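Local coordinates for aminoglycoside 3'-phosphotransferase AphA1-IAB (Acinetobacter baumannii, PDB 4FEX), which phosphorylates kanamycin and related aminoglycosides at the 3'-hydroxyl with ATP, conferring resistance to these antibiotics, at residues 53-58 / 96-101. Sequence-based numbering, arbitrary orientation.
Sequences LFLKHG and WLLTTA. With 0TO (N-(3-chlorophenyl)-6,7-dimethoxyquinazolin-4-amine), chain G.
His57 and Trp96 stack face to face across the two strands: the imidazole and the six-membered indole ring have centroids 3.6 Å apart and planes inclined by 8°. His57 CG is anti to its backbone N (chi1 173°) and Trp96 CG anti to its carbonyl carbon, torsions that send both side chains off the sheet in the same direction, so that the imidazole lies flat over the six-membered ring. His57 CB also sits over the indole face as a CH-pi donor, while Leu55 CD1 lies near the indole plane, at its edge. His57 NE2 is hydrogen-bonded to Asp94 OD2, a bond that would limit rotation of the imidazole within the stack.

The second flat group, Phe54, has the quinazoline ligand over one face, with Phe54 CD2 3.5 Å from ligand N5; Ala101 CB approaches the ring obliquely, 3.7 Å from Phe54 CE2. Lys56 CG packs 3.5 Å from ligand C19 on the chlorophenyl ring, and Thr99 OG1 and CG2 both face the chlorine from one side. Phe54, Lys56, Leu97 and Thr99 thus share the sheet face turned to the ligand, a position consistent with the nucleotide cleft of protein-kinase-like enzymes.

Leu55 CB meets Leu98 CD1 at 3.6 Å on the reverse face, beside Leu53, whose CD1 reaches Leu98 CD2. Backbone pairing is antiparallel: Phe54 and Thr99 exchange two hydrogen bonds, as do Lys56 and Leu97, with Thr99 N to Phe54 O at 2.8 Å the straighter of its pair (166° at the hydrogen).

Both strands are internal to the five-stranded antiparallel sheet of the kinase-like N-terminal lobe. Strand 40-45 flanks 53-58 and strand 85-90 flanks 96-101, while helix 61-76 covers Leu97 and Thr99 through Val66, Met70 and Leu73.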
loop_
_atom_site.group_PDB
_atom_site.type_symbol
_atom_site.label_atom_id
_atom_site.label_comp_id
_atom_site.label_asym_id
_atom_site.label_seq_id
_atom_site.Cartn_x
_atom_site.Cartn_y
_atom_site.Cartn_z
ATOM N N LEU A 53 -9.681 -0.066 17.118
ATOM C CA LEU A 53 -8.296 -0.504 17.050
ATOM C C LEU A 53 -8.165 -1.648 16.071
ATOM O O LEU A 53 -9.103 -2.420 15.894
ATOM C CB LEU A 53 -7.804 -0.983 18.418
ATOM C CG LEU A 53 -7.608 -0.047 19.616
ATOM C CD1 LEU A 53 -6.772 -0.759 20.660
ATOM C CD2 LEU A 53 -6.951 1.249 19.235
ATOM N N PHE A 54 -7.006 -1.771 15.435
ATOM C CA PHE A 54 -6.730 -2.982 14.672
ATOM C C PHE A 54 -5.574 -3.754 15.273
ATOM O O PHE A 54 -4.593 -3.170 15.718
ATOM C CB PHE A 54 -6.445 -2.673 13.204
ATOM C CG PHE A 54 -7.654 -2.254 12.433
ATOM C CD1 PHE A 54 -8.488 -3.201 11.862
ATOM C CD2 PHE A 54 -7.961 -0.921 12.281
ATOM C CE1 PHE A 54 -9.603 -2.813 11.147
ATOM C CE2 PHE A 54 -9.067 -0.530 11.574
ATOM C CZ PHE A 54 -9.888 -1.471 11.001
ATOM N N LEU A 55 -5.698 -5.070 15.284
ATOM C CA LEU A 55 -4.638 -5.933 15.743
ATOM C C LEU A 55 -4.307 -6.849 14.576
ATOM O O LEU A 55 -5.158 -7.615 14.139
ATOM C CB LEU A 55 -5.127 -6.725 16.958
ATOM C CG LEU A 55 -4.227 -7.780 17.604
ATOM C CD1 LEU A 55 -2.891 -7.198 18.030
ATOM C CD2 LEU A 55 -4.933 -8.375 18.802
ATOM N N LYS A 56 -3.100 -6.730 14.028
ATOM C CA LYS A 56 -2.649 -7.602 12.941
ATOM C C LYS A 56 -1.907 -8.761 13.594
ATOM O O LYS A 56 -1.158 -8.539 14.543
ATOM C CB LYS A 56 -1.710 -6.856 11.976
ATOM C CG LYS A 56 -2.293 -6.471 10.604
ATOM C CD LYS A 56 -1.205 -6.505 9.515
ATOM C CE LYS A 56 -1.744 -6.243 8.096
ATOM N NZ LYS A 56 -1.036 -7.008 6.979
ATOM N N HIS A 57 -2.129 -9.995 13.132
ATOM C CA HIS A 57 -1.365 -11.131 13.661
ATOM C C HIS A 57 -0.780 -11.979 12.562
ATOM O O HIS A 57 -1.492 -12.448 11.678
ATOM C CB HIS A 57 -2.187 -12.012 14.598
ATOM C CG HIS A 57 -1.477 -13.261 15.028
ATOM N ND1 HIS A 57 -2.137 -14.441 15.294
ATOM C CD2 HIS A 57 -0.163 -13.515 15.239
ATOM C CE1 HIS A 57 -1.263 -15.369 15.645
ATOM N NE2 HIS A 57 -0.058 -14.835 15.614
ATOM N N GLY A 58 0.528 -12.176 12.630
ATOM C CA GLY A 58 1.225 -12.964 11.643
ATOM C C GLY A 58 1.940 -14.100 12.335
ATOM O O GLY A 58 2.523 -13.917 13.409
ATOM N N TRP A 96 2.561 -9.567 16.840
ATOM C CA TRP A 96 1.262 -8.965 17.072
ATOM C C TRP A 96 1.426 -7.453 16.986
ATOM O O TRP A 96 2.368 -6.899 17.546
ATOM C CB TRP A 96 0.735 -9.376 18.441
ATOM C CG TRP A 96 0.719 -10.852 18.638
ATOM C CD1 TRP A 96 1.793 -11.675 18.887
ATOM C CD2 TRP A 96 -0.430 -11.697 18.597
ATOM N NE1 TRP A 96 1.367 -12.984 19.001
ATOM C CE2 TRP A 96 0.008 -13.018 18.829
ATOM C CE3 TRP A 96 -1.791 -11.463 18.397
ATOM C CZ2 TRP A 96 -0.865 -14.087 18.863
ATOM C CZ3 TRP A 96 -2.653 -12.528 18.427
ATOM C CH2 TRP A 96 -2.193 -13.823 18.659
ATOM N N LEU A 97 0.517 -6.797 16.270
ATOM C CA LEU A 97 0.585 -5.356 16.051
ATOM C C LEU A 97 -0.745 -4.675 16.326
ATOM O O LEU A 97 -1.685 -4.856 15.577
ATOM C CB LEU A 97 1.018 -5.047 14.611
ATOM C CG LEU A 97 1.086 -3.543 14.310
ATOM C CD1 LEU A 97 1.749 -2.785 15.444
ATOM C CD2 LEU A 97 1.833 -3.301 13.037
ATOM N N LEU A 98 -0.801 -3.862 17.377
ATOM C CA LEU A 98 -2.011 -3.130 17.731
ATOM C C LEU A 98 -1.866 -1.659 17.374
ATOM O O LEU A 98 -0.942 -0.994 17.845
ATOM C CB LEU A 98 -2.297 -3.273 19.231
ATOM C CG LEU A 98 -3.703 -2.925 19.755
ATOM C CD1 LEU A 98 -4.764 -3.882 19.184
ATOM C CD2 LEU A 98 -3.737 -2.910 21.292
ATOM N N THR A 99 -2.780 -1.150 16.551
ATOM C CA THR A 99 -2.749 0.256 16.141
ATOM C C THR A 99 -4.100 0.947 16.322
ATOM O O THR A 99 -5.135 0.295 16.471
ATOM C CB THR A 99 -2.324 0.392 14.672
ATOM O OG1 THR A 99 -3.157 -0.446 13.856
ATOM C CG2 THR A 99 -0.867 -0.041 14.500
ATOM N N THR A 100 -4.098 2.270 16.314
ATOM C CA THR A 100 -5.350 3.002 16.364
ATOM C C THR A 100 -5.905 3.014 14.950
ATOM O O THR A 100 -5.160 2.872 13.984
ATOM C CB THR A 100 -5.131 4.446 16.798
ATOM O OG1 THR A 100 -4.135 5.027 15.955
ATOM C CG2 THR A 100 -4.640 4.522 18.233
ATOM N N ALA A 101 -7.212 3.180 14.816
ATOM C CA ALA A 101 -7.809 3.225 13.494
ATOM C C ALA A 101 -7.867 4.643 12.993
ATOM O O ALA A 101 -7.988 5.580 13.774
ATOM C CB ALA A 101 -9.207 2.615 13.487
HETATM C C21 0TO G . -2.637 -2.698 9.991
HETATM C C20 0TO G . -2.947 -1.371 10.257
HETATM CL CL 0TO G . -1.840 -0.364 11.123
HETATM C C18 0TO G . -4.155 -0.824 9.826
HETATM C C19 0TO G . -3.573 -3.447 9.286
HETATM C C17 0TO G . -4.772 -2.878 8.833
HETATM C C7 0TO G . -5.133 -1.581 9.187
HETATM N N6 0TO G . -6.242 -1.022 8.678
HETATM C C4 0TO G . -6.728 0.218 8.926
HETATM N N5 0TO G . -6.313 1.018 9.936
HETATM C C8 0TO G . -6.888 2.192 10.188
HETATM N N9 0TO G . -7.947 2.623 9.513
HETATM C C2 0TO G . -7.893 0.614 8.288
HETATM C C1 0TO G . -8.455 1.861 8.547
HETATM C C3 0TO G . -8.384 -0.170 7.261
HETATM C C10 0TO G . -9.491 0.252 6.538
HETATM O O11 0TO G . -9.976 -0.551 5.548
HETATM C C14 0TO G . -9.261 -0.272 4.313
HETATM C C12 0TO G . -10.087 1.482 6.822
HETATM C C15 0TO G . -9.562 2.291 7.838
HETATM O O13 0TO G . -11.179 1.882 6.103
HETATM C C16 0TO G . -12.057 2.637 6.951
#